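Local coordinates for protein D-glycerate 3-kinase (Cryptococcus neoformans var. grubii serotype A, PDB 6CKG) that probably phosphorylates D-glycerate on its 3-hydroxyl group at the expense of ATP, acting as a P-loop kinase, at residues M217-L222 with F287-M292; G51-Q56 with P293-F298. All coordinates share one frame; numbering follows the deposited sequence.

Contact 1: residues M217-L222 with F287-M292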
ATOM      1  N   MET A 217       3.841   1.326 -24.161  1.00 72.13           N
ATOM      2  CA  MET A 217       5.210   1.683 -23.805  1.00 65.16           C
ATOM      3  C   MET A 217       5.423   1.501 -22.309  1.00 54.14           C
ATOM      4  O   MET A 217       4.580   1.932 -21.515  1.00 61.99           O
ATOM      5  CB  MET A 217       5.490   3.133 -24.195  1.00 71.48           C
ATOM      6  CG  MET A 217       6.925   3.591 -23.988  1.00 79.21           C
ATOM      7  SD  MET A 217       7.041   5.388 -23.864  1.00 86.40           S
ATOM      8  CE  MET A 217       8.649   5.697 -24.590  1.00 84.90           C
ATOM      9  N   PRO A 218       6.516   0.870 -21.879  1.00 48.35           N
ATOM     10  CA  PRO A 218       6.810   0.829 -20.439  1.00 44.66           C
ATOM     11  C   PRO A 218       7.005   2.241 -19.894  1.00 39.06           C
ATOM     12  O   PRO A 218       7.748   3.051 -20.457  1.00 36.03           O
ATOM     13  CB  PRO A 218       8.092  -0.009 -20.357  1.00 39.50           C
ATOM     14  CG  PRO A 218       8.095  -0.827 -21.640  1.00 44.17           C
ATOM     15  CD  PRO A 218       7.495   0.099 -22.665  1.00 47.12           C
ATOM     16  N   THR A 219       6.310   2.548 -18.797  1.00 32.59           N
ATOM     17  CA  THR A 219       6.315   3.925 -18.314  1.00 38.34           C
ATOM     18  C   THR A 219       7.661   4.343 -17.732  1.00 36.24           C
ATOM     19  O   THR A 219       7.918   5.545 -17.621  1.00 36.08           O
ATOM     20  CB  THR A 219       5.218   4.134 -17.277  1.00 37.40           C
ATOM     21  OG1 THR A 219       5.470   3.300 -16.142  1.00 34.98           O
ATOM     22  CG2 THR A 219       3.864   3.791 -17.868  1.00 39.49           C
ATOM     23  N   ILE A 220       8.529   3.399 -17.358  1.00 34.56           N
ATOM     24  CA  ILE A 220       9.830   3.817 -16.844  1.00 29.96           C
ATOM     25  C   ILE A 220      10.593   4.598 -17.905  1.00 29.96           C
ATOM     26  O   ILE A 220      11.416   5.456 -17.572  1.00 36.23           O
ATOM     27  CB  ILE A 220      10.660   2.620 -16.330  1.00 29.80           C
ATOM     28  CG1 ILE A 220      10.888   1.586 -17.424  1.00 33.26           C
ATOM     29  CG2 ILE A 220       9.989   1.994 -15.103  1.00 27.06           C
ATOM     30  CD1 ILE A 220      11.833   0.439 -17.000  1.00 31.44           C
ATOM     31  N   LEU A 221      10.316   4.339 -19.190  1.00 28.53           N
ATOM     32  CA  LEU A 221      10.976   5.081 -20.263  1.00 31.28           C
ATOM     33  C   LEU A 221      10.541   6.538 -20.316  1.00 37.60           C
ATOM     34  O   LEU A 221      11.154   7.315 -21.050  1.00 33.58           O
ATOM     35  CB  LEU A 221      10.711   4.428 -21.620  1.00 32.88           C
ATOM     36  CG  LEU A 221      11.270   3.012 -21.831  1.00 37.58           C
ATOM     37  CD1 LEU A 221      10.979   2.528 -23.230  1.00 33.79           C
ATOM     38  CD2 LEU A 221      12.773   2.978 -21.570  1.00 35.34           C
ATOM     39  N   LEU A 222       9.496   6.925 -19.573  1.00 36.02           N
ATOM     40  CA  LEU A 222       9.124   8.333 -19.499  1.00 40.84           C
ATOM     41  C   LEU A 222      10.048   9.135 -18.594  1.00 39.35           C
ATOM     42  O   LEU A 222       9.966  10.367 -18.585  1.00 35.18           O
ATOM     43  CB  LEU A 222       7.678   8.479 -19.001  1.00 37.85           C
ATOM     44  CG  LEU A 222       6.559   7.929 -19.892  1.00 42.22           C
ATOM     45  CD1 LEU A 222       5.270   7.825 -19.098  1.00 40.44           C
ATOM     46  CD2 LEU A 222       6.364   8.804 -21.133  1.00 41.19           C
ATOM     47  N   PHE A 287      -1.733  11.052 -14.144  1.00 45.49           N
ATOM     48  CA  PHE A 287      -1.700  10.626 -12.749  1.00 42.40           C
ATOM     49  C   PHE A 287      -1.156   9.205 -12.619  1.00 37.08           C
ATOM     50  O   PHE A 287      -0.261   8.940 -11.810  1.00 37.36           O
ATOM     51  CB  PHE A 287      -3.107  10.737 -12.162  1.00 42.13           C
ATOM     52  CG  PHE A 287      -3.240  10.239 -10.754  1.00 40.69           C
ATOM     53  CD1 PHE A 287      -2.982  11.077  -9.680  1.00 41.93           C
ATOM     54  CD2 PHE A 287      -3.676   8.946 -10.500  1.00 43.22           C
ATOM     55  CE1 PHE A 287      -3.133  10.623  -8.368  1.00 43.98           C
ATOM     56  CE2 PHE A 287      -3.836   8.486  -9.187  1.00 43.43           C
ATOM     57  CZ  PHE A 287      -3.563   9.330  -8.125  1.00 41.23           C
ATOM     58  N   ILE A 288      -1.677   8.280 -13.425  1.00 34.35           N
ATOM     59  CA  ILE A 288      -1.298   6.883 -13.279  1.00 36.87           C
ATOM     60  C   ILE A 288       0.106   6.655 -13.833  1.00 45.40           C
ATOM     61  O   ILE A 288       0.824   5.759 -13.371  1.00 42.64           O
ATOM     62  CB  ILE A 288      -2.352   5.980 -13.950  1.00 36.41           C
ATOM     63  CG1 ILE A 288      -3.598   5.852 -13.060  1.00 41.81           C
ATOM     64  CG2 ILE A 288      -1.805   4.580 -14.240  1.00 36.36           C
ATOM     65  CD1 ILE A 288      -3.349   5.175 -11.693  1.00 35.57           C
ATOM     66  N   ASN A 289       0.538   7.479 -14.792  1.00 44.18           N
ATOM     67  CA  ASN A 289       1.895   7.363 -15.309  1.00 35.18           C
ATOM     68  C   ASN A 289       2.944   7.681 -14.250  1.00 33.87           C
ATOM     69  O   ASN A 289       4.099   7.276 -14.409  1.00 43.33           O
ATOM     70  CB  ASN A 289       2.085   8.276 -16.525  1.00 38.01           C
ATOM     71  CG  ASN A 289       1.428   7.729 -17.771  1.00 38.09           C
ATOM     72  OD1 ASN A 289       1.144   6.540 -17.863  1.00 48.05           O
ATOM     73  ND2 ASN A 289       1.194   8.595 -18.743  1.00 44.64           N
ATOM     74  N   ARG A 290       2.581   8.404 -13.187  1.00 30.58           N
ATOM     75  CA  ARG A 290       3.511   8.616 -12.079  1.00 36.63           C
ATOM     76  C   ARG A 290       3.642   7.381 -11.185  1.00 40.14           C
ATOM     77  O   ARG A 290       4.698   7.183 -10.576  1.00 41.07           O
ATOM     78  CB  ARG A 290       3.087   9.830 -11.238  1.00 38.35           C
ATOM     79  CG  ARG A 290       3.413  11.212 -11.877  1.00 46.75           C
ATOM     80  CD  ARG A 290       3.038  12.436 -10.981  1.00 55.78           C
ATOM     81  NE  ARG A 290       3.923  12.615  -9.818  1.00 63.74           N
ATOM     82  CZ  ARG A 290       3.571  12.361  -8.555  1.00 59.75           C
ATOM     83  NH1 ARG A 290       4.436  12.536  -7.562  1.00 48.90           N
ATOM     84  NH2 ARG A 290       2.349  11.936  -8.279  1.00 63.28           N
ATOM     85  N   TYR A 291       2.595   6.552 -11.080  1.00 31.10           N
ATOM     86  CA  TYR A 291       2.645   5.346 -10.257  1.00 28.43           C
ATOM     87  C   TYR A 291       3.168   4.126 -11.003  1.00 26.12           C
ATOM     88  O   TYR A 291       3.834   3.281 -10.395  1.00 29.46           O
ATOM     89  CB  TYR A 291       1.255   5.017  -9.701  1.00 29.62           C
ATOM     90  CG  TYR A 291       0.769   6.018  -8.682  1.00 36.96           C
ATOM     91  CD1 TYR A 291       0.197   7.231  -9.080  1.00 36.14           C
ATOM     92  CD2 TYR A 291       0.899   5.762  -7.320  1.00 35.01           C
ATOM     93  CE1 TYR A 291      -0.238   8.154  -8.143  1.00 38.95           C
ATOM     94  CE2 TYR A 291       0.467   6.679  -6.381  1.00 39.36           C
ATOM     95  CZ  TYR A 291      -0.103   7.866  -6.797  1.00 42.36           C
ATOM     96  OH  TYR A 291      -0.526   8.769  -5.858  1.00 43.88           O
ATOM     97  N   MET A 292       2.855   4.003 -12.292  1.00 29.14           N
ATOM     98  CA  MET A 292       3.216   2.808 -13.055  1.00 34.66           C
ATOM     99  C   MET A 292       4.701   2.440 -13.021  1.00 32.66           C
ATOM    100  O   MET A 292       4.999   1.235 -13.003  1.00 33.17           O
ATOM    101  CB  MET A 292       2.755   2.971 -14.511  1.00 40.95           C
ATOM    102  CG  MET A 292       1.429   2.317 -14.823  1.00 59.63           C
ATOM    103  SD  MET A 292       1.417   0.533 -14.526  1.00 60.45           S
ATOM    104  CE  MET A 292       0.080   0.463 -13.352  1.00 62.10           C
TER
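Thr219 meets the helix with both branches of its side chain, OG1 and CG2, which touch CB of Met292, the two side chains meeting at an angle. OG1 stands 3.2 Å from Met292 CB, and CG2 lies 3.6 Å from the same carbon. With chi1 at 63°, OG1 is held between the backbone N and the carbonyl carbon; the methyl is thereby directed into the angle between Met292 and Asn289, 3.9 Å from Asn289 OD1. Met292 offers mainly the root of its side chain, for bends at chi2 and chi3 carry the sulfur away from Thr219, and the side chain packs against Val259. The case illustrates how a short 3-10 turn, here 219-222 in the loop that leads to helix 225-236, can dock on a helix by side-chain packing, with no hydrogen bond between the two segments. The polar tie comes one turn further along helix 281-298: the carboxylate of Glu296 takes up Thr219 OG1 with one oxygen and the backbone N of Ile220 with the other. At the far end of the turn Leu222 rests CD1 above the flat carboxamide of Asn289, 4.1 Å from CG. The methyl of Thr219 lies on the same side of that plane but beyond its oxygen end, so of the two only CD1 of Leu222 sits over the amide. A weak hydrogen bond from Trp260 NE1 reaches Asn289 OD1, and the backbone oxygen of Asn289 is weakly bonded to the hydroxyl of Tyr223.

Contact 2: residues G51-Q56 with P293-F298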
ATOM      1  N   GLY A  51      -0.204  -7.299   5.919  1.00 23.82           N
ATOM      2  CA  GLY A  51       0.028  -6.368   4.817  1.00 24.61           C
ATOM      3  C   GLY A  51      -0.926  -6.643   3.659  1.00 27.50           C
ATOM      4  O   GLY A  51      -1.266  -7.785   3.362  1.00 24.48           O
ATOM      5  N   VAL A  52      -1.355  -5.576   2.994  1.00 24.70           N
ATOM      6  CA  VAL A  52      -2.270  -5.688   1.860  1.00 24.63           C
ATOM      7  C   VAL A  52      -1.773  -4.773   0.752  1.00 25.04           C
ATOM      8  O   VAL A  52      -1.495  -3.593   0.994  1.00 24.65           O
ATOM      9  CB  VAL A  52      -3.721  -5.322   2.241  1.00 31.55           C
ATOM     10  CG1 VAL A  52      -4.625  -5.369   1.000  1.00 28.36           C
ATOM     11  CG2 VAL A  52      -4.248  -6.255   3.334  1.00 30.25           C
ATOM     12  N   GLN A  53      -1.630  -5.313  -0.459  1.00 25.37           N
ATOM     13  CA  GLN A  53      -1.247  -4.483  -1.598  1.00 23.96           C
ATOM     14  C   GLN A  53      -2.129  -4.828  -2.787  1.00 28.08           C
ATOM     15  O   GLN A  53      -2.487  -5.990  -3.004  1.00 27.60           O
ATOM     16  CB  GLN A  53       0.245  -4.634  -1.950  1.00 22.12           C
ATOM     17  CG  GLN A  53       0.758  -3.686  -3.098  1.00 24.24           C
ATOM     18  CD  GLN A  53       0.463  -4.210  -4.501  1.00 27.73           C
ATOM     19  OE1 GLN A  53       0.334  -5.414  -4.712  1.00 25.73           O
ATOM     20  NE2 GLN A  53       0.346  -3.303  -5.462  1.00 27.71           N
ATOM     21  N   GLY A  54      -2.506  -3.800  -3.532  1.00 27.71           N
ATOM     22  CA  GLY A  54      -3.332  -3.949  -4.701  1.00 33.52           C
ATOM     23  C   GLY A  54      -3.367  -2.640  -5.461  1.00 44.63           C
ATOM     24  O   GLY A  54      -3.073  -1.569  -4.916  1.00 42.81           O
ATOM     25  N   PRO A  55      -3.724  -2.696  -6.735  1.00 52.99           N
ATOM     26  CA  PRO A  55      -3.584  -1.522  -7.594  1.00 60.05           C
ATOM     27  C   PRO A  55      -4.686  -0.501  -7.370  1.00 66.05           C
ATOM     28  O   PRO A  55      -5.725  -0.772  -6.761  1.00 59.10           O
ATOM     29  CB  PRO A  55      -3.673  -2.114  -9.002  1.00 63.28           C
ATOM     30  CG  PRO A  55      -4.547  -3.288  -8.832  1.00 59.76           C
ATOM     31  CD  PRO A  55      -4.198  -3.868  -7.489  1.00 58.53           C
ATOM     32  N   GLN A  56      -4.415   0.701  -7.880  1.00 79.22           N
ATOM     33  CA  GLN A  56      -5.403   1.762  -8.009  1.00 78.32           C
ATOM     34  C   GLN A  56      -6.589   1.291  -8.836  1.00 79.73           C
ATOM     35  O   GLN A  56      -6.473   1.111 -10.053  1.00 81.62           O
ATOM     36  CB  GLN A  56      -4.777   2.996  -8.657  1.00 73.12           C
ATOM     37  CG  GLN A  56      -4.179   3.963  -7.675  1.00 71.52           C
ATOM     38  CD  GLN A  56      -2.688   4.088  -7.816  1.00 70.88           C
ATOM     39  OE1 GLN A  56      -1.999   3.137  -8.195  1.00 67.90           O
ATOM     40  NE2 GLN A  56      -2.175   5.271  -7.518  1.00 73.30           N
ATOM     41  N   PRO A 293       5.663   3.375 -13.037  1.00 31.86           N
ATOM     42  CA  PRO A 293       7.068   2.937 -12.938  1.00 33.85           C
ATOM     43  C   PRO A 293       7.354   2.167 -11.664  1.00 35.74           C
ATOM     44  O   PRO A 293       8.193   1.257 -11.675  1.00 27.55           O
ATOM     45  CB  PRO A 293       7.867   4.249 -12.986  1.00 32.37           C
ATOM     46  CG  PRO A 293       6.932   5.279 -13.461  1.00 31.21           C
ATOM     47  CD  PRO A 293       5.552   4.841 -13.147  1.00 26.88           C
ATOM     48  N   SER A 294       6.654   2.485 -10.570  1.00 26.35           N
ATOM     49  CA  SER A 294       6.870   1.752  -9.332  1.00 26.95           C
ATOM     50  C   SER A 294       6.345   0.327  -9.431  1.00 32.36           C
ATOM     51  O   SER A 294       6.976  -0.598  -8.909  1.00 30.91           O
ATOM     52  CB  SER A 294       6.213   2.483  -8.154  1.00 26.55           C
ATOM     53  OG  SER A 294       7.001   3.597  -7.752  1.00 21.84           O
ATOM     54  N   TYR A 295       5.169   0.140 -10.047  1.00 27.33           N
ATOM     55  CA  TYR A 295       4.676  -1.208 -10.321  1.00 29.92           C
ATOM     56  C   TYR A 295       5.662  -1.982 -11.186  1.00 31.27           C
ATOM     57  O   TYR A 295       5.970  -3.145 -10.904  1.00 26.86           O
ATOM     58  CB  TYR A 295       3.311  -1.153 -11.017  1.00 33.29           C
ATOM     59  CG  TYR A 295       2.147  -0.697 -10.153  1.00 37.29           C
ATOM     60  CD1 TYR A 295       1.484  -1.585  -9.312  1.00 44.54           C
ATOM     61  CD2 TYR A 295       1.681   0.607 -10.219  1.00 33.31           C
ATOM     62  CE1 TYR A 295       0.401  -1.171  -8.532  1.00 44.69           C
ATOM     63  CE2 TYR A 295       0.602   1.028  -9.442  1.00 40.87           C
ATOM     64  CZ  TYR A 295      -0.028   0.140  -8.605  1.00 44.31           C
ATOM     65  OH  TYR A 295      -1.100   0.568  -7.850  1.00 50.55           O
ATOM     66  N   GLU A 296       6.157  -1.346 -12.255  1.00 30.31           N
ATOM     67  CA  GLU A 296       7.049  -2.030 -13.192  1.00 30.44           C
ATOM     68  C   GLU A 296       8.345  -2.472 -12.518  1.00 31.09           C
ATOM     69  O   GLU A 296       8.818  -3.592 -12.742  1.00 35.14           O
ATOM     70  CB  GLU A 296       7.351  -1.121 -14.385  1.00 25.72           C
ATOM     71  CG  GLU A 296       6.129  -0.815 -15.251  1.00 28.90           C
ATOM     72  CD  GLU A 296       6.415   0.193 -16.351  1.00 33.06           C
ATOM     73  OE1 GLU A 296       7.597   0.460 -16.628  1.00 34.51           O
ATOM     74  OE2 GLU A 296       5.453   0.703 -16.961  1.00 37.03           O
ATOM     75  N   LEU A 297       8.935  -1.607 -11.690  1.00 28.15           N
ATOM     76  CA  LEU A 297      10.259  -1.856 -11.128  1.00 27.31           C
ATOM     77  C   LEU A 297      10.251  -2.646  -9.823  1.00 29.54           C
ATOM     78  O   LEU A 297      11.173  -3.432  -9.579  1.00 26.93           O
ATOM     79  CB  LEU A 297      10.975  -0.532 -10.872  1.00 23.89           C
ATOM     80  CG  LEU A 297      11.388   0.270 -12.103  1.00 29.44           C
ATOM     81  CD1 LEU A 297      12.079   1.532 -11.640  1.00 27.23           C
ATOM     82  CD2 LEU A 297      12.312  -0.559 -12.984  1.00 27.17           C
ATOM     83  N   PHE A 298       9.272  -2.417  -8.948  1.00 26.27           N
ATOM     84  CA  PHE A 298       9.398  -2.805  -7.546  1.00 27.01           C
ATOM     85  C   PHE A 298       8.359  -3.811  -7.069  1.00 26.16           C
ATOM     86  O   PHE A 298       8.485  -4.318  -5.947  1.00 26.55           O
ATOM     87  CB  PHE A 298       9.293  -1.569  -6.632  1.00 23.65           C
ATOM     88  CG  PHE A 298      10.190  -0.436  -7.021  1.00 25.47           C
ATOM     89  CD1 PHE A 298      11.540  -0.643  -7.284  1.00 25.68           C
ATOM     90  CD2 PHE A 298       9.678   0.847  -7.120  1.00 26.81           C
ATOM     91  CE1 PHE A 298      12.363   0.424  -7.630  1.00 24.79           C
ATOM     92  CE2 PHE A 298      10.479   1.895  -7.466  1.00 24.95           C
ATOM     93  CZ  PHE A 298      11.828   1.683  -7.734  1.00 24.81           C
TER
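Tyr295 reaches from its helix to the end of strand 48-53, and its hydroxyl does most of the touching. The phenol donates a hydrogen bond to Gln56 OE1, with 2.7 Å between OH and that oxygen. OE1 lies in the plane of the ring at its edge, whereas from the amide's side the hydroxyl approaches at a C=O...O angle of 150°, tilted 26° from the carbonyl plane. Gln56 folds back at chi2 to bring its amide to the phenol, but its side chain is poorly ordered, and the details of that bend deserve caution. Pro55 lies alongside the hydroxyl: its CA is 3.3 Å from Tyr295 OH, and its CB is 4.2 Å from Tyr295 CE1. Gln53 approaches further back along the ring. Its CG is anti to the backbone N (chi1 -176°) and the chain then turns at chi2, which places NE2 3.7 Å from Tyr295 CE1. That amide is fixed by other bonds, NE2 to the carbonyl of Trp182 and OE1 to NE2 of Gln250, while the indole of Trp182 also meets the tyrosine ring. Although the middle of the loop that follows, its lysine included, is not modelled, the sequence Gly-x-x-Gly-x-Gly-Lys-Ser from Gly54 shows that Tyr295 packs where a strand of a parallel-stranded core runs into the Walker A motif, the P-loop of nucleotide-binding kinases.

In the fold
Helix 281-298 serves both contacts, which follow one another along it with centres about 12 Å apart. Contact 1 uses its middle turns to hold the loop before helix 225-236, about 18 Å from the centre of the chain; contact 2 uses the C-terminal turns to meet the end of strand 48-53 of the six-stranded mixed sheet and the loop that follows it, about 7 Å from that centre. In sequence, contact 1 is nested inside the long span closed by contact 2. They also touch directly: Glu296 hydrogen-bonds to the 217-222 segment, and Tyr291 packs on Gln56. One helix therefore joins the start of the P-loop to a peripheral, largely helical region of this probable kinase.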